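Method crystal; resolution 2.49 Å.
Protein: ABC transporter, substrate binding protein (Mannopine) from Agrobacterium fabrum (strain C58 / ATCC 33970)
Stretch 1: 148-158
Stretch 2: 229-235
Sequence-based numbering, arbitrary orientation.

Stretch 1 148-158: PWRVLAAALLA
Stretch 2 229-235: DGAFLVG

Residues 149-158 form an α-helix that packs against a strand running through Phe232 to Gly235, with the helix and strand axes 10.0 Å apart at closest approach and their N-to-C directions 145° apart. In register, Arg150 CA lies 7.2 Å from Phe232 CA, and Leu157 CA lies 7.5 Å from Gly230 CA. No hydrogen bond crosses between the stretches. The contact is one of packing, burying 322 Å² in total, and Phe232 contributes the largest single share, 112 Å².

Pro148 (phi/psi -93/5) precedes the helix and does not touch the strand, but its carbonyl starts the helical hydrogen bonding: Leu152 N to Pro148 O is 2.9 Å, and a weak bond joins Val151 N to Pro148 O, also at 2.9 Å. The helical residues keep phi between -49 and -72° and psi between -32 and -47°.

Trp149 leaves the backbone sideways, yet chi1 of 77° (p) and chi2 of -96° bring its indole to the strand. There Trp149 CZ2 lies 3.7 Å from CG2 of Val234, which sits at the ring edge, and Trp149 CZ3 lies 3.9 Å from CD1 of Phe232. The Trp149 six-membered ring and the Phe232 ring meet obliquely, their centroids 5.7 Å apart and planes at 82°. A long flat side chain suits this position because it can span two inward-facing strand residues.

Arg150 points toward the strand (chi1 -79°, m; chi2 -176°, t; chi3 -136°; chi4 73°). Its aliphatic portion serves as an apolar surface: Arg150 CG sits over one face of the Phe232 ring, 4.2 Å from the centroid and 25° off the ring normal, a CH-pi contact. Farther out, Arg150 NE comes within 4.2 Å of Val234 CG2. The backbone takes part too, with Arg150 O 3.5 Å from Phe232 CZ while accepting the hydrogen bond from Ala154 N at 3.0 Å.

Val151 and Leu152 turn away, and the next turn offers small side chains to the phenyl ring. Ala153 points toward the strand and places CB 3.6 Å from Phe232 CE1; the short methyl lets ring and helix approach closely. Ala154 is sideways, with N 3.7 Å from Phe232 CZ and CB 4.3 Å from Phe232 CE2.

After Ala155 and Leu156, which make no contact, Leu157 points toward the strand (chi1 -65°, m; chi2 162°, t). Leu157 CD1, an apolar methyl, lies 4.1 Å from Phe232 CZ and 4.3 Å from Gly230 O.

The chain turns a corner at Asp229 (-71/115; chi1 -163°, t; chi2 -88°) and Gly230. Gly230 has a positive phi (70/20), which favours glycine, and an ideal CB there would lie 3.6 Å from Leu157 CD1. Phe232 (-95/113; chi1 -55°, m; chi2 -85°) and Val234 (-124/131; chi1 -175°, t) point toward the helix, the buried phenyl large enough to meet five helix residues; Ala231 (-66/143) and Leu233 (-98/102; chi1 -163°, t; chi2 70°, p) point away. Gly235 (-133/-164) is out of reach.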

# COMPACT_ATOMS: atom_id res chain seq x y z
N PRO A 148 2.78 -9.81 10.33
CA PRO A 148 2.05 -9.05 11.36
C PRO A 148 2.55 -7.62 11.65
O PRO A 148 2.10 -7.01 12.62
CB PRO A 148 2.29 -9.92 12.59
CG PRO A 148 3.70 -10.39 12.42
CD PRO A 148 3.87 -10.61 10.95
N TRP A 149 3.54 -7.12 10.89
CA TRP A 149 4.19 -5.86 11.23
C TRP A 149 3.22 -4.70 11.53
O TRP A 149 3.50 -3.92 12.46
CB TRP A 149 5.25 -5.46 10.19
CG TRP A 149 4.75 -4.89 8.90
CD1 TRP A 149 4.55 -5.56 7.72
CD2 TRP A 149 4.45 -3.51 8.63
NE1 TRP A 149 4.12 -4.69 6.74
CE2 TRP A 149 4.05 -3.42 7.28
CE3 TRP A 149 4.45 -2.33 9.41
CZ2 TRP A 149 3.73 -2.20 6.68
CZ3 TRP A 149 4.12 -1.13 8.82
CH2 TRP A 149 3.80 -1.07 7.46
N ARG A 150 2.08 -4.58 10.78
CA ARG A 150 1.08 -3.53 10.98
C ARG A 150 0.27 -3.77 12.26
O ARG A 150 -0.21 -2.82 12.85
CB ARG A 150 0.13 -3.46 9.80
CG ARG A 150 0.64 -2.74 8.57
CD ARG A 150 -0.54 -2.76 7.66
NE ARG A 150 -0.25 -3.10 6.27
CZ ARG A 150 0.07 -4.31 5.82
NH1 ARG A 150 0.26 -5.31 6.67
NH2 ARG A 150 0.26 -4.51 4.53
N VAL A 151 0.05 -5.02 12.63
CA VAL A 151 -0.67 -5.37 13.86
C VAL A 151 0.23 -5.01 15.07
O VAL A 151 -0.24 -4.41 16.04
CB VAL A 151 -1.13 -6.86 13.86
CG1 VAL A 151 -1.65 -7.29 15.22
CG2 VAL A 151 -2.20 -7.09 12.81
N LEU A 152 1.54 -5.35 14.97
CA LEU A 152 2.58 -5.06 15.96
C LEU A 152 2.82 -3.56 16.11
O LEU A 152 2.84 -3.07 17.24
CB LEU A 152 3.88 -5.79 15.57
CG LEU A 152 3.84 -7.35 15.60
CD1 LEU A 152 5.16 -7.94 15.18
CD2 LEU A 152 3.48 -7.87 16.97
N ALA A 153 2.95 -2.84 14.98
CA ALA A 153 3.09 -1.37 14.95
C ALA A 153 1.82 -0.67 15.53
O ALA A 153 1.99 0.34 16.22
CB ALA A 153 3.39 -0.89 13.54
N ALA A 154 0.59 -1.20 15.29
CA ALA A 154 -0.64 -0.64 15.89
C ALA A 154 -0.58 -0.79 17.40
O ALA A 154 -0.94 0.15 18.10
CB ALA A 154 -1.89 -1.33 15.35
N ALA A 155 -0.06 -1.93 17.90
CA ALA A 155 0.08 -2.24 19.34
C ALA A 155 1.04 -1.28 19.98
O ALA A 155 0.73 -0.73 21.04
CB ALA A 155 0.55 -3.67 19.54
N LEU A 156 2.17 -1.03 19.32
CA LEU A 156 3.21 -0.09 19.78
C LEU A 156 2.69 1.35 19.87
O LEU A 156 2.92 2.01 20.87
CB LEU A 156 4.47 -0.18 18.90
CG LEU A 156 5.29 -1.45 19.10
CD1 LEU A 156 6.00 -1.86 17.80
CD2 LEU A 156 6.25 -1.31 20.26
N LEU A 157 1.96 1.82 18.85
CA LEU A 157 1.37 3.16 18.81
C LEU A 157 0.32 3.34 19.92
O LEU A 157 0.25 4.41 20.53
CB LEU A 157 0.79 3.49 17.42
CG LEU A 157 1.81 3.58 16.25
CD1 LEU A 157 1.12 3.47 14.92
CD2 LEU A 157 2.66 4.87 16.31
N ALA A 158 -0.43 2.25 20.19
CA ALA A 158 -1.45 2.13 21.25
C ALA A 158 -0.79 2.20 22.59
O ALA A 158 -1.37 2.76 23.52
CB ALA A 158 -2.20 0.82 21.12
N ASP A 229 -5.44 8.62 11.78
CA ASP A 229 -4.43 8.71 12.83
C ASP A 229 -3.75 7.33 12.96
O ASP A 229 -4.42 6.32 13.27
CB ASP A 229 -5.07 9.14 14.15
CG ASP A 229 -4.08 9.65 15.17
OD1 ASP A 229 -3.55 8.82 15.94
OD2 ASP A 229 -3.91 10.89 15.26
N GLY A 230 -2.45 7.31 12.64
CA GLY A 230 -1.63 6.11 12.65
C GLY A 230 -1.98 5.11 11.55
O GLY A 230 -1.63 3.93 11.66
N ALA A 231 -2.66 5.58 10.47
CA ALA A 231 -3.00 4.71 9.34
C ALA A 231 -1.72 4.27 8.63
O ALA A 231 -0.77 5.04 8.55
CB ALA A 231 -3.90 5.45 8.37
N PHE A 232 -1.68 3.04 8.14
CA PHE A 232 -0.51 2.53 7.44
C PHE A 232 -0.68 2.70 5.92
O PHE A 232 -1.57 2.10 5.31
CB PHE A 232 -0.23 1.07 7.85
CG PHE A 232 -0.09 0.90 9.35
CD1 PHE A 232 1.13 1.13 9.98
CD2 PHE A 232 -1.17 0.50 10.13
CE1 PHE A 232 1.25 1.00 11.37
CE2 PHE A 232 -1.04 0.36 11.52
CZ PHE A 232 0.16 0.63 12.13
N LEU A 233 0.15 3.58 5.33
CA LEU A 233 0.14 3.85 3.88
C LEU A 233 1.19 3.05 3.18
O LEU A 233 2.37 3.36 3.29
CB LEU A 233 0.29 5.34 3.59
CG LEU A 233 -0.11 5.80 2.19
CD1 LEU A 233 -1.61 5.73 1.97
CD2 LEU A 233 0.39 7.19 1.92
N VAL A 234 0.78 1.97 2.53
CA VAL A 234 1.66 1.01 1.85
C VAL A 234 1.23 0.92 0.40
O VAL A 234 0.05 0.69 0.11
CB VAL A 234 1.64 -0.39 2.55
CG1 VAL A 234 2.65 -1.35 1.91
CG2 VAL A 234 1.91 -0.28 4.05
N GLY A 235 2.17 1.03 -0.50
CA GLY A 235 1.84 0.91 -1.91
C GLY A 235 2.71 0.03 -2.77
O GLY A 235 3.46 -0.83 -2.27